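Local coordinates for stress-induced protein 1 (Caenorhabditis elegans, PDB 4YE0) that is a small heat shock protein that probably binds unfolded client proteins as a molecular chaperone, its activity being regulated by pH-dependent conformational changes, at residues 43-47 with 48-52; 73-76 with 77-81. One frame throughout, in Å; residues are numbered along the deposited sequence.

Contact 1 and contact 2 are the turn ends of two beta hairpins in the alpha-crystallin domain, the part of the longer protein that makes up most of the modelled chain. Residues 43-52 close the hairpin of strands 35-45 and 49-60 in one sheet of the sandwich; residues 73-81 close that of strands 71-74 and 79-85 in the other. Their centres lie about 26 Å apart and their nearest atoms about 15 Å, so they do not touch. Contact 1 stands far out, about 29 Å from the chain centre, where a second subunit and a sulfate ion meet it; contact 2 is about 11 Å from that centre and packs within its own chain.

Contact 1. Residues 43-47 with 48-52; sequences EVKTE and HGFSK. With SO4 (sulfate ion), chain C.
Thr46 bends back over Gly49 and holds its carbonyl oxygen twice. Thr46 OG1 bonds to Gly49 O at 2.9 Å from well above the carbonyl plane, not on a lone pair, while the backbone N of Thr46 adds a weak, bent bond. The hydroxyl reaches this position by nearly eclipsing its own backbone N (chi1 18°), a strained torsion. The His48 ring presents one face to Thr46, whose CB makes a CH-pi contact 3.7 Å from the ring centroid. Gly49 has phi 146°, where a side chain would run into the carbonyl O of His48.

Past the turn the ladder is regular: Val44 N donates to Ser51 O at 2.8 Å, almost straight (175°), and Ser51 N returns a bond to Val44 O at 3.1 Å. This antiparallel hairpin is the projecting arm of the alpha-crystallin domain, and residues 49-52 also pair antiparallel with a strand of the second subunit, the dimer interface of metazoan small heat shock proteins. There Phe50 and Lys52 pack on Thr56 of that subunit.

Glu43, Lys45, Phe50 and Lys52 share one face of the sheet. The Lys45 chain, bent at chi2 and chi3, runs beside Phe50, with Lys45 CD 3.6 Å from Phe50 CB. Glu43 OE2 lies between two ammonium groups, in a long salt bridge with Lys45 NZ at 3.7 Å and 4.1 Å from Lys52 NZ, beyond bridging distance; both would probably stabilise its negative charge. Val44 and Ser51 occupy the other face, where Ser51 OG donates to sulfate O2 at 2.6 Å. His42 and Arg53 also bond this ion, which probably comes from the crystallisation liquor.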
loop_
_atom_site.group_PDB
_atom_site.type_symbol
_atom_site.label_atom_id
_atom_site.label_comp_id
_atom_site.label_asym_id
_atom_site.label_seq_id
_atom_site.Cartn_x
_atom_site.Cartn_y
_atom_site.Cartn_z
ATOM N N GLU A 43 -0.156 10.544 -1.846
ATOM C CA GLU A 43 0.584 11.030 -3.003
ATOM C C GLU A 43 1.458 12.203 -2.577
ATOM O O GLU A 43 0.950 13.276 -2.244
ATOM C CB GLU A 43 -0.389 11.454 -4.102
ATOM C CG GLU A 43 0.267 11.871 -5.409
ATOM C CD GLU A 43 -0.736 12.034 -6.536
ATOM O OE1 GLU A 43 -1.889 12.434 -6.263
ATOM O OE2 GLU A 43 -0.370 11.766 -7.701
ATOM N N VAL A 44 2.771 11.986 -2.582
ATOM C CA VAL A 44 3.739 12.975 -2.116
ATOM C C VAL A 44 4.713 13.334 -3.233
ATOM O O VAL A 44 5.044 12.496 -4.068
ATOM C CB VAL A 44 4.493 12.456 -0.859
ATOM C CG1 VAL A 44 6.014 12.498 -1.022
ATOM C CG2 VAL A 44 4.057 13.230 0.378
ATOM N N LYS A 45 5.163 14.586 -3.240
ATOM C CA LYS A 45 6.203 15.036 -4.161
ATOM C C LYS A 45 7.502 15.351 -3.426
ATOM O O LYS A 45 7.518 15.589 -2.216
ATOM C CB LYS A 45 5.734 16.263 -4.962
ATOM C CG LYS A 45 5.636 16.062 -6.473
ATOM C CD LYS A 45 4.818 14.848 -6.897
ATOM C CE LYS A 45 3.323 15.061 -6.729
ATOM N NZ LYS A 45 2.568 13.903 -7.283
ATOM N N THR A 46 8.586 15.321 -4.191
ATOM C CA THR A 46 9.915 15.705 -3.736
ATOM C C THR A 46 10.664 16.175 -4.985
ATOM O O THR A 46 10.110 16.138 -6.088
ATOM C CB THR A 46 10.654 14.526 -3.052
ATOM O OG1 THR A 46 10.023 13.286 -3.400
ATOM C CG2 THR A 46 10.646 14.677 -1.536
ATOM N N GLU A 47 11.902 16.636 -4.825
ATOM C CA GLU A 47 12.763 16.916 -5.981
ATOM C C GLU A 47 13.746 15.773 -6.223
ATOM O O GLU A 47 14.626 15.863 -7.082
ATOM C CB GLU A 47 13.495 18.250 -5.815
ATOM C CG GLU A 47 12.587 19.456 -6.000
ATOM C CD GLU A 47 13.122 20.427 -7.033
ATOM O OE1 GLU A 47 14.098 21.150 -6.725
ATOM O OE2 GLU A 47 12.569 20.462 -8.156
ATOM N N HIS A 48 13.571 14.696 -5.464
ATOM C CA HIS A 48 14.297 13.457 -5.683
ATOM C C HIS A 48 13.448 12.591 -6.608
ATOM O O HIS A 48 13.962 11.671 -7.231
ATOM C CB HIS A 48 14.570 12.713 -4.363
ATOM C CG HIS A 48 14.386 13.553 -3.133
ATOM N ND1 HIS A 48 14.893 14.833 -3.020
ATOM C CD2 HIS A 48 13.755 13.290 -1.962
ATOM C CE1 HIS A 48 14.574 15.327 -1.837
ATOM N NE2 HIS A 48 13.885 14.409 -1.175
ATOM N N GLY A 49 12.158 12.921 -6.706
ATOM C CA GLY A 49 11.166 12.116 -7.416
ATOM C C GLY A 49 9.830 12.231 -6.700
ATOM O O GLY A 49 9.459 13.321 -6.260
ATOM N N PHE A 50 9.102 11.121 -6.572
ATOM C CA PHE A 50 7.847 11.131 -5.817
ATOM C C PHE A 50 7.444 9.758 -5.287
ATOM O O PHE A 50 8.000 8.734 -5.681
ATOM C CB PHE A 50 6.712 11.741 -6.656
ATOM C CG PHE A 50 6.120 10.803 -7.667
ATOM C CD1 PHE A 50 5.092 9.936 -7.311
ATOM C CD2 PHE A 50 6.569 10.802 -8.980
ATOM C CE1 PHE A 50 4.538 9.074 -8.241
ATOM C CE2 PHE A 50 6.017 9.942 -9.916
ATOM C CZ PHE A 50 5.001 9.076 -9.546
ATOM N N SER A 51 6.466 9.766 -4.385
ATOM C CA SER A 51 5.934 8.557 -3.775
ATOM C C SER A 51 4.411 8.575 -3.815
ATOM O O SER A 51 3.778 9.614 -3.619
ATOM C CB SER A 51 6.406 8.432 -2.330
ATOM O OG SER A 51 5.783 7.330 -1.696
ATOM N N LYS A 52 3.832 7.406 -4.046
ATOM C CA LYS A 52 2.405 7.281 -4.275
ATOM C C LYS A 52 1.965 5.904 -3.781
ATOM O O LYS A 52 2.590 4.900 -4.111
ATOM C CB LYS A 52 2.138 7.475 -5.769
ATOM C CG LYS A 52 0.697 7.321 -6.234
ATOM C CD LYS A 52 0.644 7.425 -7.759
ATOM C CE LYS A 52 -0.653 6.885 -8.348
ATOM N NZ LYS A 52 -1.651 7.962 -8.621
HETATM S S SO4 C . 6.229 8.644 1.653
HETATM O O1 SO4 C . 5.712 9.655 2.605
HETATM O O2 SO4 C . 5.245 8.456 0.567
HETATM O O3 SO4 C . 6.446 7.355 2.350
HETATM O O4 SO4 C . 7.507 9.118 1.073
#

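Contact 2. Residues 73-76 with 77-81; sequences VINK and EGQMT
Asn75 OD1 turns in over the backbone amides of the loop, taking a hydrogen bond from Gln79 N at 2.9 Å (167° at the hydrogen) and lying 2.9 Å from Glu77 N. The Gln79 donor stands above the plane of the amide carbonyl. The loop is a type I turn with a G1 bulge, closing the hairpin of strands 71-74 and 79-85 in the alpha-crystallin sandwich: Gly78 N bonds back to Asn75 O, Asn75 N to Gln79 O, and Gly78 takes the bulge position with positive phi (76°). Asn75 CG sits between its backbone N and carbonyl carbon (chi1 67°), which carries OD1 inward across the turn while ND2 lies 3.6 Å from Gln79 CB. An alanine here would take away this acceptor, is likely to leave Gln79 N without its partner, and would probably let the turn flex.

Beyond the bulge, Ile74 and Met80 form a non-hydrogen-bonded pair, their chains crossing with Ile74 CG1 4.0 Å from Met80 CG. Leu27 and Val29 of strand 27-32 pack against this pair from the opposing sheet, and Leu17 of strand 12-18 also touches Met80. On the face away from Met80 the side chains of Val73 and Thr81 run side by side, and their backbones exchange both hydrogen bonds, Thr81 N reaching Val73 O at 2.7 Å.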
loop_
_atom_site.group_PDB
_atom_site.type_symbol
_atom_site.label_atom_id
_atom_site.label_comp_id
_atom_site.label_asym_id
_atom_site.label_seq_id
_atom_site.Cartn_x
_atom_site.Cartn_y
_atom_site.Cartn_z
ATOM N N VAL A 73 -14.084 3.815 13.196
ATOM C CA VAL A 73 -13.054 4.468 14.013
ATOM C C VAL A 73 -11.657 3.984 13.634
ATOM O O VAL A 73 -11.471 2.829 13.251
ATOM C CB VAL A 73 -13.254 4.254 15.541
ATOM C CG1 VAL A 73 -14.502 4.966 16.047
ATOM C CG2 VAL A 73 -13.304 2.779 15.892
ATOM N N ILE A 74 -10.690 4.889 13.738
ATOM C CA ILE A 74 -9.279 4.565 13.599
ATOM C C ILE A 74 -8.622 4.858 14.944
ATOM O O ILE A 74 -8.779 5.957 15.472
ATOM C CB ILE A 74 -8.603 5.434 12.521
ATOM C CG1 ILE A 74 -9.315 5.277 11.177
ATOM C CG2 ILE A 74 -7.131 5.064 12.378
ATOM C CD1 ILE A 74 -8.808 6.228 10.115
ATOM N N ASN A 75 -7.896 3.885 15.495
ATOM C CA ASN A 75 -7.215 4.069 16.784
ATOM C C ASN A 75 -5.832 4.698 16.596
ATOM O O ASN A 75 -5.454 5.050 15.480
ATOM C CB ASN A 75 -7.142 2.743 17.568
ATOM C CG ASN A 75 -6.246 1.702 16.911
ATOM O OD1 ASN A 75 -5.437 2.010 16.037
ATOM N ND2 ASN A 75 -6.389 0.453 17.342
ATOM N N LYS A 76 -5.080 4.842 17.683
ATOM C CA LYS A 76 -3.765 5.476 17.609
ATOM C C LYS A 76 -2.742 4.590 16.890
ATOM O O LYS A 76 -1.777 5.090 16.314
ATOM C CB LYS A 76 -3.256 5.845 19.005
ATOM C CG LYS A 76 -2.330 7.052 19.003
ATOM C CD LYS A 76 -1.422 7.074 20.234
ATOM C CE LYS A 76 -0.490 8.280 20.176
ATOM N NZ LYS A 76 0.572 8.196 21.224
ATOM N N GLU A 77 -2.967 3.279 16.916
ATOM C CA GLU A 77 -2.068 2.320 16.274
ATOM C C GLU A 77 -2.375 2.115 14.781
ATOM O O GLU A 77 -1.803 1.231 14.144
ATOM C CB GLU A 77 -2.124 0.986 17.027
ATOM C CG GLU A 77 -1.579 1.077 18.449
ATOM C CD GLU A 77 -2.334 0.208 19.452
ATOM O OE1 GLU A 77 -2.885 -0.847 19.060
ATOM O OE2 GLU A 77 -2.369 0.585 20.645
ATOM N N GLY A 78 -3.272 2.934 14.229
ATOM C CA GLY A 78 -3.570 2.907 12.800
ATOM C C GLY A 78 -4.448 1.748 12.358
ATOM O O GLY A 78 -4.435 1.370 11.187
ATOM N N GLN A 79 -5.212 1.184 13.289
ATOM C CA GLN A 79 -6.147 0.117 12.970
ATOM C C GLN A 79 -7.535 0.713 12.866
ATOM O O GLN A 79 -8.017 1.331 13.812
ATOM C CB GLN A 79 -6.139 -0.964 14.048
ATOM C CG GLN A 79 -7.081 -2.128 13.759
ATOM C CD GLN A 79 -7.178 -3.099 14.920
ATOM O OE1 GLN A 79 -7.601 -2.728 16.017
ATOM N NE2 GLN A 79 -6.796 -4.351 14.685
ATOM N N MET A 80 -8.172 0.529 11.715
ATOM C CA MET A 80 -9.549 0.962 11.538
ATOM C C MET A 80 -10.475 -0.174 11.927
ATOM O O MET A 80 -10.246 -1.323 11.551
ATOM C CB MET A 80 -9.813 1.368 10.089
ATOM C CG MET A 80 -11.172 2.015 9.871
ATOM S SD MET A 80 -11.341 2.668 8.199
ATOM C CE MET A 80 -11.412 1.135 7.321
ATOM N N THR A 81 -11.518 0.140 12.682
ATOM C CA THR A 81 -12.581 -0.824 12.895
ATOM C C THR A 81 -13.918 -0.225 12.480
ATOM O O THR A 81 -14.238 0.926 12.792
ATOM C CB THR A 81 -12.621 -1.395 14.336
ATOM O OG1 THR A 81 -13.749 -2.271 14.473
ATOM C CG2 THR A 81 -12.721 -0.307 15.370
#